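Local coordinates for protein CurJ (Moorea producens 3L, PDB 5TZ6) that catalyses vinylogous dehydration of a polyketide intermediate, as the dehydratase domain of a polyketide synthase module in curacin biosynthesis, at the interface of chains A and B. Numbering follows the deposited sequence. Chains: chain A/B, CurJ.

The interface of chains A and B. Residues chain A 14, 16, 25, 27, 93, 110; chain B 14-18.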
# COMPACT_ATOMS: atom_id res chain seq x y z
N GLN A 14 -4.74 -3.75 2.55
CA GLN A 14 -3.62 -3.94 1.62
C GLN A 14 -2.32 -4.06 2.39
O GLN A 14 -2.20 -3.61 3.53
CB GLN A 14 -3.51 -2.82 0.58
CG GLN A 14 -2.95 -1.51 1.10
CD GLN A 14 -2.76 -0.48 0.00
OE1 GLN A 14 -1.66 0.04 -0.20
NE2 GLN A 14 -3.83 -0.20 -0.73
N PHE A 16 1.95 -3.39 1.78
CA PHE A 16 2.91 -2.71 0.93
C PHE A 16 4.32 -2.92 1.45
O PHE A 16 4.59 -2.74 2.64
CB PHE A 16 2.63 -1.21 0.84
CG PHE A 16 3.59 -0.49 -0.06
CD1 PHE A 16 3.45 -0.57 -1.43
CD2 PHE A 16 4.66 0.21 0.47
CE1 PHE A 16 4.35 0.07 -2.27
CE2 PHE A 16 5.56 0.85 -0.36
CZ PHE A 16 5.41 0.78 -1.73
N PHE A 25 4.53 -2.54 5.55
CA PHE A 25 3.32 -1.84 5.96
C PHE A 25 2.09 -2.68 5.68
O PHE A 25 2.00 -3.35 4.65
CB PHE A 25 3.20 -0.50 5.25
CG PHE A 25 4.31 0.46 5.57
CD1 PHE A 25 5.46 0.50 4.78
CD2 PHE A 25 4.21 1.33 6.64
CE1 PHE A 25 6.49 1.38 5.07
CE2 PHE A 25 5.24 2.21 6.94
CZ PHE A 25 6.38 2.24 6.15
N GLU A 27 -2.21 -1.92 5.81
CA GLU A 27 -3.16 -0.82 5.85
C GLU A 27 -4.58 -1.34 5.87
O GLU A 27 -4.93 -2.28 5.13
CB GLU A 27 -2.97 0.12 4.64
CG GLU A 27 -3.81 1.38 4.72
CD GLU A 27 -3.48 2.38 3.63
OE1 GLU A 27 -2.54 3.18 3.82
OE2 GLU A 27 -4.16 2.37 2.58
N GLN A 93 -2.53 1.54 10.30
CA GLN A 93 -1.39 0.90 9.68
C GLN A 93 -0.61 0.12 10.72
O GLN A 93 -0.48 0.56 11.88
CB GLN A 93 -0.47 1.90 9.00
CG GLN A 93 -1.06 2.63 7.82
CD GLN A 93 -0.09 3.65 7.26
OE1 GLN A 93 0.79 4.14 7.97
NE2 GLN A 93 -0.24 3.97 5.97
N PHE A 110 -4.61 7.36 11.73
CA PHE A 110 -4.74 8.76 11.36
C PHE A 110 -5.99 8.93 10.51
O PHE A 110 -6.53 7.95 9.98
CB PHE A 110 -3.49 9.26 10.61
CG PHE A 110 -3.10 8.42 9.42
CD1 PHE A 110 -2.19 7.39 9.55
CD2 PHE A 110 -3.64 8.67 8.16
CE1 PHE A 110 -1.83 6.61 8.45
CE2 PHE A 110 -3.28 7.90 7.06
CZ PHE A 110 -2.37 6.87 7.21
N GLN B 14 -2.22 1.41 -6.91
CA GLN B 14 -2.38 1.88 -5.54
C GLN B 14 -1.36 2.96 -5.22
O GLN B 14 -0.31 3.07 -5.86
CB GLN B 14 -2.26 0.71 -4.55
CG GLN B 14 -0.84 0.20 -4.36
CD GLN B 14 -0.76 -0.92 -3.34
OE1 GLN B 14 -0.02 -0.84 -2.36
NE2 GLN B 14 -1.52 -1.99 -3.58
N LYS B 15 -1.70 3.80 -4.25
CA LYS B 15 -0.80 4.78 -3.68
C LYS B 15 -0.63 4.50 -2.20
O LYS B 15 -1.59 4.12 -1.52
CB LYS B 15 -1.30 6.22 -3.88
CG LYS B 15 -0.77 7.18 -2.83
CD LYS B 15 -1.13 8.63 -3.13
CE LYS B 15 -0.46 9.57 -2.14
NZ LYS B 15 -0.80 11.00 -2.37
N PHE B 16 0.59 4.68 -1.69
CA PHE B 16 0.85 4.45 -0.28
C PHE B 16 1.72 5.55 0.30
O PHE B 16 2.75 5.91 -0.28
CB PHE B 16 1.52 3.10 -0.05
CG PHE B 16 1.79 2.82 1.40
CD1 PHE B 16 0.76 2.44 2.24
CD2 PHE B 16 3.05 2.99 1.92
CE1 PHE B 16 0.99 2.20 3.57
CE2 PHE B 16 3.30 2.75 3.26
CZ PHE B 16 2.26 2.36 4.09
N GLN B 17 1.31 6.06 1.46
CA GLN B 17 2.17 6.92 2.27
C GLN B 17 1.81 6.71 3.73
O GLN B 17 0.74 6.20 4.06
CB GLN B 17 2.04 8.39 1.87
CG GLN B 17 0.68 9.00 2.09
CD GLN B 17 0.62 10.43 1.60
OE1 GLN B 17 -0.13 10.74 0.67
NE2 GLN B 17 1.42 11.30 2.19
N SER B 18 2.74 7.09 4.61
CA SER B 18 2.61 6.82 6.04
C SER B 18 3.34 7.87 6.85
O SER B 18 4.44 8.29 6.47
CB SER B 18 3.15 5.43 6.38
OG SER B 18 3.15 5.21 7.79
O HOH W 1 -1.83 5.43 2.01
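B:Phe16, on strand 14-18, packs among A:Phe16, A:Phe25, A:Glu27 and A:Gln93. Its ring tip lies over a face of A:Phe25, toward the rim, with CE2 3.4 Å above that plane. The side chains meet at about a right angle. Nearer its base, B:Phe16 CD2 touches A:Phe16 CD2 at 3.5 Å, close to the two-fold. CG of B:Phe16 is anti to the backbone N (chi1 -179°), which sends the ring into chain A. This is the tight, apolar part.

Beside it, the A:Gln93 amide reads the backbone and side chain of the B strand. Its OE1 accepts from the B:Ser18 hydroxyl OG at 2.6 Å. Its NE2 gives to the B:Gln17 carbonyl O at 3.1 Å. It also gives to A:Glu27 OE1, nearly in the amide plane and on the anti lone pair. Together with the B:Ser18 and B:Gln17 bonds, this should hold the amide in one orientation. An alanine in place of A:Gln93 would probably leave B:Ser18 OG, B:Gln17 O and A:Glu27 OE1 without these mates and open a gap beside B:Phe16.

The wetter side is looser. Water 1 links A:Glu27 OE1 (3.0 Å) to B:Gln17 N (3.3 Å). At the other end, A:Gln14 and B:Gln14 meet tip to tip, but their modelled OE1 atoms face each other, so that pairing is doubtful; one amide may be flipped.

The patch joins one copy's N-terminal strand to the other's sheet and probably helps hold a dehydratase dimer together.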